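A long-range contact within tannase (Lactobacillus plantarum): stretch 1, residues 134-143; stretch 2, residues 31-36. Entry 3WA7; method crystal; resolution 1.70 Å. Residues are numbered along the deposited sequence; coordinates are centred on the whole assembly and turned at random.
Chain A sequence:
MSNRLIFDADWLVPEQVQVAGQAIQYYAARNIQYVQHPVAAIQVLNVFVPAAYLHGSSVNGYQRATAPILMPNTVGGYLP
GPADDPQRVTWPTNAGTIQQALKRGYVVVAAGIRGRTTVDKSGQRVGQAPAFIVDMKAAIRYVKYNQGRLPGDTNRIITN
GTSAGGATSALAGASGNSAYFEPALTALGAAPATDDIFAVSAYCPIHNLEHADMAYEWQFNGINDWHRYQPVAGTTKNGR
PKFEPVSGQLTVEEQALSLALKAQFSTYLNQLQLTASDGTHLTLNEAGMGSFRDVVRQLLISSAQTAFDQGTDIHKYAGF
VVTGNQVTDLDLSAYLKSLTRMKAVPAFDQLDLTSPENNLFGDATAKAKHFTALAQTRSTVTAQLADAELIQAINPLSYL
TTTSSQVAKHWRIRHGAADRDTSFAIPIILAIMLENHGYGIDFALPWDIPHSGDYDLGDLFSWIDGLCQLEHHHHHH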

ATOM      1  N   VAL A 134      -0.242 -10.203   9.556  1.00  6.19           N
ATOM      2  CA  VAL A 134      -0.052 -10.750  10.894  1.00  5.41           C
ATOM      3  C   VAL A 134       1.270 -10.191  11.428  1.00  6.62           C
ATOM      4  O   VAL A 134       1.357  -9.782  12.590  1.00  5.69           O
ATOM      5  CB  VAL A 134      -0.003 -12.298  10.876  1.00  4.81           C
ATOM      6  CG1 VAL A 134       0.510 -12.831  12.212  1.00  5.91           C
ATOM      7  CG2 VAL A 134      -1.397 -12.850  10.617  1.00  7.22           C
ATOM      8  N   ASP A 135       2.291 -10.155  10.575  1.00  4.30           N
ATOM      9  CA  ASP A 135       3.592  -9.627  10.991  1.00  6.18           C
ATOM     10  C   ASP A 135       3.530  -8.132  11.283  1.00  5.68           C
ATOM     11  O   ASP A 135       4.133  -7.661  12.243  1.00  5.63           O
ATOM     12  CB  ASP A 135       4.665  -9.888   9.930  1.00  7.42           C
ATOM     13  CG  ASP A 135       5.190 -11.312   9.965  1.00  8.56           C
ATOM     14  OD1 ASP A 135       4.907 -12.036  10.945  1.00  8.17           O
ATOM     15  OD2 ASP A 135       5.897 -11.703   9.015  1.00  7.01           O
HETATM   16  N   MSE A 136       2.810  -7.382  10.453  1.00  5.69           N
HETATM   17  CA  MSE A 136       2.692  -5.945  10.676  1.00  5.03           C
HETATM   18  C   MSE A 136       2.021  -5.707  12.029  1.00  4.20           C
HETATM   19  O   MSE A 136       2.434  -4.837  12.798  1.00  3.83           O
HETATM   20  CB  MSE A 136       1.868  -5.295   9.560  1.00  6.42           C
HETATM   21  CG  MSE A 136       1.888  -3.771   9.578  1.00  7.23           C
HETATM   22 SE   MSE A 136       3.645  -3.036   9.201  1.00 15.29          SE
HETATM   23  CE  MSE A 136       4.153  -2.501  10.992  1.00  8.00           C
ATOM     24  N   LYS A 137       0.995  -6.497  12.327  1.00  4.82           N
ATOM     25  CA  LYS A 137       0.279  -6.362  13.591  1.00  5.11           C
ATOM     26  C   LYS A 137       1.149  -6.774  14.773  1.00  5.61           C
ATOM     27  O   LYS A 137       1.102  -6.144  15.833  1.00  5.73           O
ATOM     28  CB  LYS A 137      -1.006  -7.198  13.567  1.00  4.66           C
ATOM     29  CG  LYS A 137      -2.136  -6.584  12.745  1.00  3.95           C
ATOM     30  CD  LYS A 137      -3.274  -7.581  12.514  1.00  3.82           C
ATOM     31  CE  LYS A 137      -4.470  -6.913  11.837  1.00  5.54           C
ATOM     32  NZ  LYS A 137      -5.113  -5.910  12.733  1.00  6.90           N
ATOM     33  N   ALA A 138       1.935  -7.833  14.600  1.00  5.18           N
ATOM     34  CA  ALA A 138       2.813  -8.293  15.672  1.00  5.48           C
ATOM     35  C   ALA A 138       3.822  -7.197  15.997  1.00  5.57           C
ATOM     36  O   ALA A 138       4.130  -6.951  17.164  1.00  7.12           O
ATOM     37  CB  ALA A 138       3.543  -9.566  15.258  1.00  5.75           C
ATOM     38  N   ALA A 139       4.337  -6.542  14.960  1.00  5.23           N
ATOM     39  CA  ALA A 139       5.306  -5.468  15.153  1.00  5.24           C
ATOM     40  C   ALA A 139       4.651  -4.303  15.888  1.00  5.12           C
ATOM     41  O   ALA A 139       5.252  -3.701  16.774  1.00  5.95           O
ATOM     42  CB  ALA A 139       5.857  -5.004  13.810  1.00  6.69           C
ATOM     43  N   ILE A 140       3.417  -3.979  15.512  1.00  4.60           N
ATOM     44  CA  ILE A 140       2.693  -2.903  16.173  1.00  4.40           C
ATOM     45  C   ILE A 140       2.459  -3.267  17.641  1.00  6.49           C
ATOM     46  O   ILE A 140       2.630  -2.431  18.527  1.00  8.83           O
ATOM     47  CB  ILE A 140       1.340  -2.638  15.486  1.00  3.97           C
ATOM     48  CG1 ILE A 140       1.590  -2.127  14.066  1.00  3.53           C
ATOM     49  CG2 ILE A 140       0.517  -1.632  16.303  1.00  4.71           C
ATOM     50  CD1 ILE A 140       0.334  -2.054  13.198  1.00  4.85           C
ATOM     51  N   ARG A 141       2.075  -4.514  17.906  1.00  6.64           N
ATOM     52  CA  ARG A 141       1.850  -4.931  19.289  1.00  6.50           C
ATOM     53  C   ARG A 141       3.137  -4.828  20.101  1.00  6.61           C
ATOM     54  O   ARG A 141       3.106  -4.444  21.268  1.00  8.20           O
ATOM     55  CB  ARG A 141       1.301  -6.360  19.349  1.00  6.76           C
ATOM     56  CG  ARG A 141      -0.066  -6.476  18.715  1.00  6.97           C
ATOM     57  CD  ARG A 141      -0.753  -7.792  19.021  1.00  9.07           C
ATOM     58  NE  ARG A 141      -2.126  -7.739  18.533  1.00  9.66           N
ATOM     59  CZ  ARG A 141      -3.085  -8.592  18.871  1.00 10.51           C
ATOM     60  NH1 ARG A 141      -2.834  -9.588  19.710  1.00 12.39           N
ATOM     61  NH2 ARG A 141      -4.304  -8.436  18.372  1.00 12.28           N
ATOM     62  N   TYR A 142       4.265  -5.165  19.483  1.00  7.14           N
ATOM     63  CA  TYR A 142       5.552  -5.082  20.170  1.00  8.09           C
ATOM     64  C   TYR A 142       5.798  -3.637  20.598  1.00  8.09           C
ATOM     65  O   TYR A 142       6.187  -3.369  21.733  1.00  7.83           O
ATOM     66  CB  TYR A 142       6.695  -5.528  19.252  1.00  8.18           C
ATOM     67  CG  TYR A 142       8.054  -5.417  19.909  1.00  8.58           C
ATOM     68  CD1 TYR A 142       8.550  -6.448  20.709  1.00  9.47           C
ATOM     69  CD2 TYR A 142       8.814  -4.252  19.787  1.00  8.67           C
ATOM     70  CE1 TYR A 142       9.768  -6.318  21.378  1.00  9.51           C
ATOM     71  CE2 TYR A 142      10.030  -4.111  20.453  1.00 10.10           C
ATOM     72  CZ  TYR A 142      10.497  -5.145  21.246  1.00  8.75           C
ATOM     73  OH  TYR A 142      11.684  -4.995  21.922  1.00  8.98           O
ATOM     74  N   VAL A 143       5.571  -2.710  19.675  1.00  7.34           N
ATOM     75  CA  VAL A 143       5.772  -1.292  19.953  1.00  7.10           C
ATOM     76  C   VAL A 143       4.866  -0.794  21.074  1.00  8.29           C
ATOM     77  O   VAL A 143       5.337  -0.184  22.037  1.00  9.43           O
ATOM     78  CB  VAL A 143       5.522  -0.439  18.688  1.00  5.17           C
ATOM     79  CG1 VAL A 143       5.493   1.048  19.045  1.00  5.78           C
ATOM     80  CG2 VAL A 143       6.612  -0.706  17.665  1.00  5.19           C
TER
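Stretch 2 31-36: NIQYVQ

Stretch 1 is helical throughout, with phi/psi values close to -65/-42 and a series of i to i-4 backbone hydrogen bonds, among them Ala139 N to Asp135 O at 2.9 Å and Tyr142 N to Ala138 O at 2.9 Å. Stretch 2 begins in a strand, and the backbone is extended at Ile32 (-91/118) and Gln33 (-68/122). The chain then turns at Tyr34, whose psi of 2° breaks the extended course, and Val35 returns to an extended conformation at -135/153. The bend brings the backbone closest to the helix around Tyr34, with CA of Tyr34 5.9 Å from CA of Tyr142, while CA of Val35 lies 6.8 Å from CA of Ala138. Read along stretch 2, the contacts therefore start at Tyr142 with Ile32 and step back to Ala138 with Val35, against the direction of the helix.

Contacts involve Asp135, Ala138, Ala139 and Tyr142, the spacing expected of one side of a helix. The CA-to-CB bonds of Met136, present as selenomethionine, and Lys137 point away, and neither side chain comes within 7 Å of stretch 2.

Tyr34 contributes the largest covered area, 116 Å² of its surface. Its CA-to-CB bond points toward the helix, and chi1 of 58° (p) with chi2 of 77° lays the ring back along the helix in the direction of Asp135. The evidence is the sequence of neighbours: CB of Tyr34 is 3.9 Å from CB of Tyr142, CE1 of Tyr34 is 3.7 Å from CB of Ala138, and OH of Tyr34 reaches to 3.4 Å from CB of Asp135. CA of Ala139 lies over one ring face, whereas CB of Ala138 sits at the ring edge, near its plane. The ring lies close to the helix backbone, with CD1 of Tyr34 3.9 Å from N of Ala139, in a place where the side chains of Ala138 and Ala139 are single methyl groups. The Tyr34 hydroxyl has its hydrogen-bonding partner elsewhere in the structure; its approach to Asp135 CB is a packing contact.

Tyr142 answers from the helix. Its CA-to-CB bond points toward stretch 2, and with chi1 of 178° (t) and chi2 of 85° its ring reaches Ile32, where CZ of Tyr142 packs 3.7 Å from CG2 of Ile32 and OH of Tyr142 is 3.4 Å from that same methyl. The CA-to-CB bond of Ile32, in the m, t rotamer, also points toward the helix, while that of the next residue, Gln33, points away, as alternation along an extended chain predicts. The Gln33 side chain is extended through chi1 of 180° (t) and chi2 of 178° (t), and its NE2 donates a hydrogen bond to O of Val35 at 2.8 Å (N-H...O angle 143°).

Val35 directs its CA-to-CB bond sideways, yet with chi1 at -66° (m) its CG1 comes to 3.6 Å from CB of Ala138. No direct hydrogen bond crosses the contact, which buries 332 Å² in total. One water supplies a polar link, donating to O of Tyr34 and to O of Ala138, each at 2.7 Å from the water oxygen.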

ATOM      1  N   ASN A  31      17.687  -5.603  14.663  1.00 10.68           N
ATOM      2  CA  ASN A  31      17.431  -7.035  14.672  1.00 12.28           C
ATOM      3  C   ASN A  31      16.780  -7.536  15.947  1.00 12.25           C
ATOM      4  O   ASN A  31      17.224  -8.515  16.553  1.00 12.92           O
ATOM      5  CB  ASN A  31      18.734  -7.784  14.398  1.00 16.68           C
ATOM      6  CG  ASN A  31      19.296  -7.473  13.023  1.00 19.90           C
ATOM      7  OD1 ASN A  31      18.592  -7.580  12.019  1.00 23.49           O
ATOM      8  ND2 ASN A  31      20.563  -7.083  12.971  1.00 23.07           N
ATOM      9  N   ILE A  32      15.707  -6.858  16.331  1.00  9.71           N
ATOM     10  CA  ILE A  32      14.951  -7.202  17.518  1.00  9.61           C
ATOM     11  C   ILE A  32      13.831  -8.171  17.143  1.00 10.32           C
ATOM     12  O   ILE A  32      12.959  -7.843  16.342  1.00  9.70           O
ATOM     13  CB  ILE A  32      14.318  -5.939  18.150  1.00  8.90           C
ATOM     14  CG1 ILE A  32      15.420  -4.975  18.597  1.00 10.13           C
ATOM     15  CG2 ILE A  32      13.427  -6.333  19.320  1.00  8.66           C
ATOM     16  CD1 ILE A  32      14.904  -3.620  19.036  1.00 11.18           C
ATOM     17  N   GLN A  33      13.871  -9.368  17.713  1.00 11.21           N
ATOM     18  CA  GLN A  33      12.839 -10.366  17.459  1.00 11.94           C
ATOM     19  C   GLN A  33      11.571  -9.803  18.101  1.00 11.69           C
ATOM     20  O   GLN A  33      11.561  -9.526  19.301  1.00 12.53           O
ATOM     21  CB  GLN A  33      13.248 -11.682  18.124  1.00 14.25           C
ATOM     22  CG  GLN A  33      12.277 -12.827  17.960  1.00 18.09           C
ATOM     23  CD  GLN A  33      12.798 -14.098  18.602  1.00 20.79           C
ATOM     24  OE1 GLN A  33      13.893 -14.564  18.279  1.00 22.56           O
ATOM     25  NE2 GLN A  33      12.020 -14.665  19.516  1.00 20.12           N
ATOM     26  N   TYR A  34      10.504  -9.627  17.324  1.00 10.83           N
ATOM     27  CA  TYR A  34       9.289  -9.054  17.893  1.00  9.60           C
ATOM     28  C   TYR A  34       8.177 -10.030  18.280  1.00 10.39           C
ATOM     29  O   TYR A  34       7.106  -9.610  18.720  1.00  9.38           O
ATOM     30  CB  TYR A  34       8.753  -7.930  16.989  1.00  8.70           C
ATOM     31  CG  TYR A  34       8.443  -8.320  15.564  1.00  7.82           C
ATOM     32  CD1 TYR A  34       7.281  -9.020  15.247  1.00  8.28           C
ATOM     33  CD2 TYR A  34       9.305  -7.965  14.524  1.00  6.76           C
ATOM     34  CE1 TYR A  34       6.980  -9.357  13.926  1.00  9.86           C
ATOM     35  CE2 TYR A  34       9.014  -8.295  13.203  1.00  7.92           C
ATOM     36  CZ  TYR A  34       7.851  -8.990  12.911  1.00  7.74           C
ATOM     37  OH  TYR A  34       7.555  -9.318  11.605  1.00 10.24           O
ATOM     38  N   VAL A  35       8.434 -11.326  18.109  1.00  8.97           N
ATOM     39  CA  VAL A  35       7.487 -12.365  18.523  1.00 10.46           C
ATOM     40  C   VAL A  35       8.309 -13.429  19.247  1.00 12.08           C
ATOM     41  O   VAL A  35       9.505 -13.576  18.988  1.00 11.42           O
ATOM     42  CB  VAL A  35       6.734 -13.032  17.331  1.00 10.56           C
ATOM     43  CG1 VAL A  35       5.828 -12.014  16.652  1.00 10.80           C
ATOM     44  CG2 VAL A  35       7.718 -13.633  16.347  1.00 10.57           C
ATOM     45  N   GLN A  36       7.674 -14.158  20.160  1.00 13.83           N
ATOM     46  CA  GLN A  36       8.366 -15.192  20.924  1.00 15.66           C
ATOM     47  C   GLN A  36       8.697 -16.436  20.108  1.00 16.05           C
ATOM     48  O   GLN A  36       9.716 -17.091  20.344  1.00 16.60           O
ATOM     49  CB  GLN A  36       7.528 -15.610  22.133  1.00 17.85           C
ATOM     50  CG  GLN A  36       7.298 -14.509  23.146  1.00 23.35           C
ATOM     51  CD  GLN A  36       6.529 -14.998  24.355  1.00 27.74           C
ATOM     52  OE1 GLN A  36       6.963 -15.915  25.053  1.00 30.17           O
ATOM     53  NE2 GLN A  36       5.377 -14.388  24.608  1.00 30.54           N
TER
HETATM   54  O   HOH W   1       4.534  -8.846  19.080  1.00 10.28           O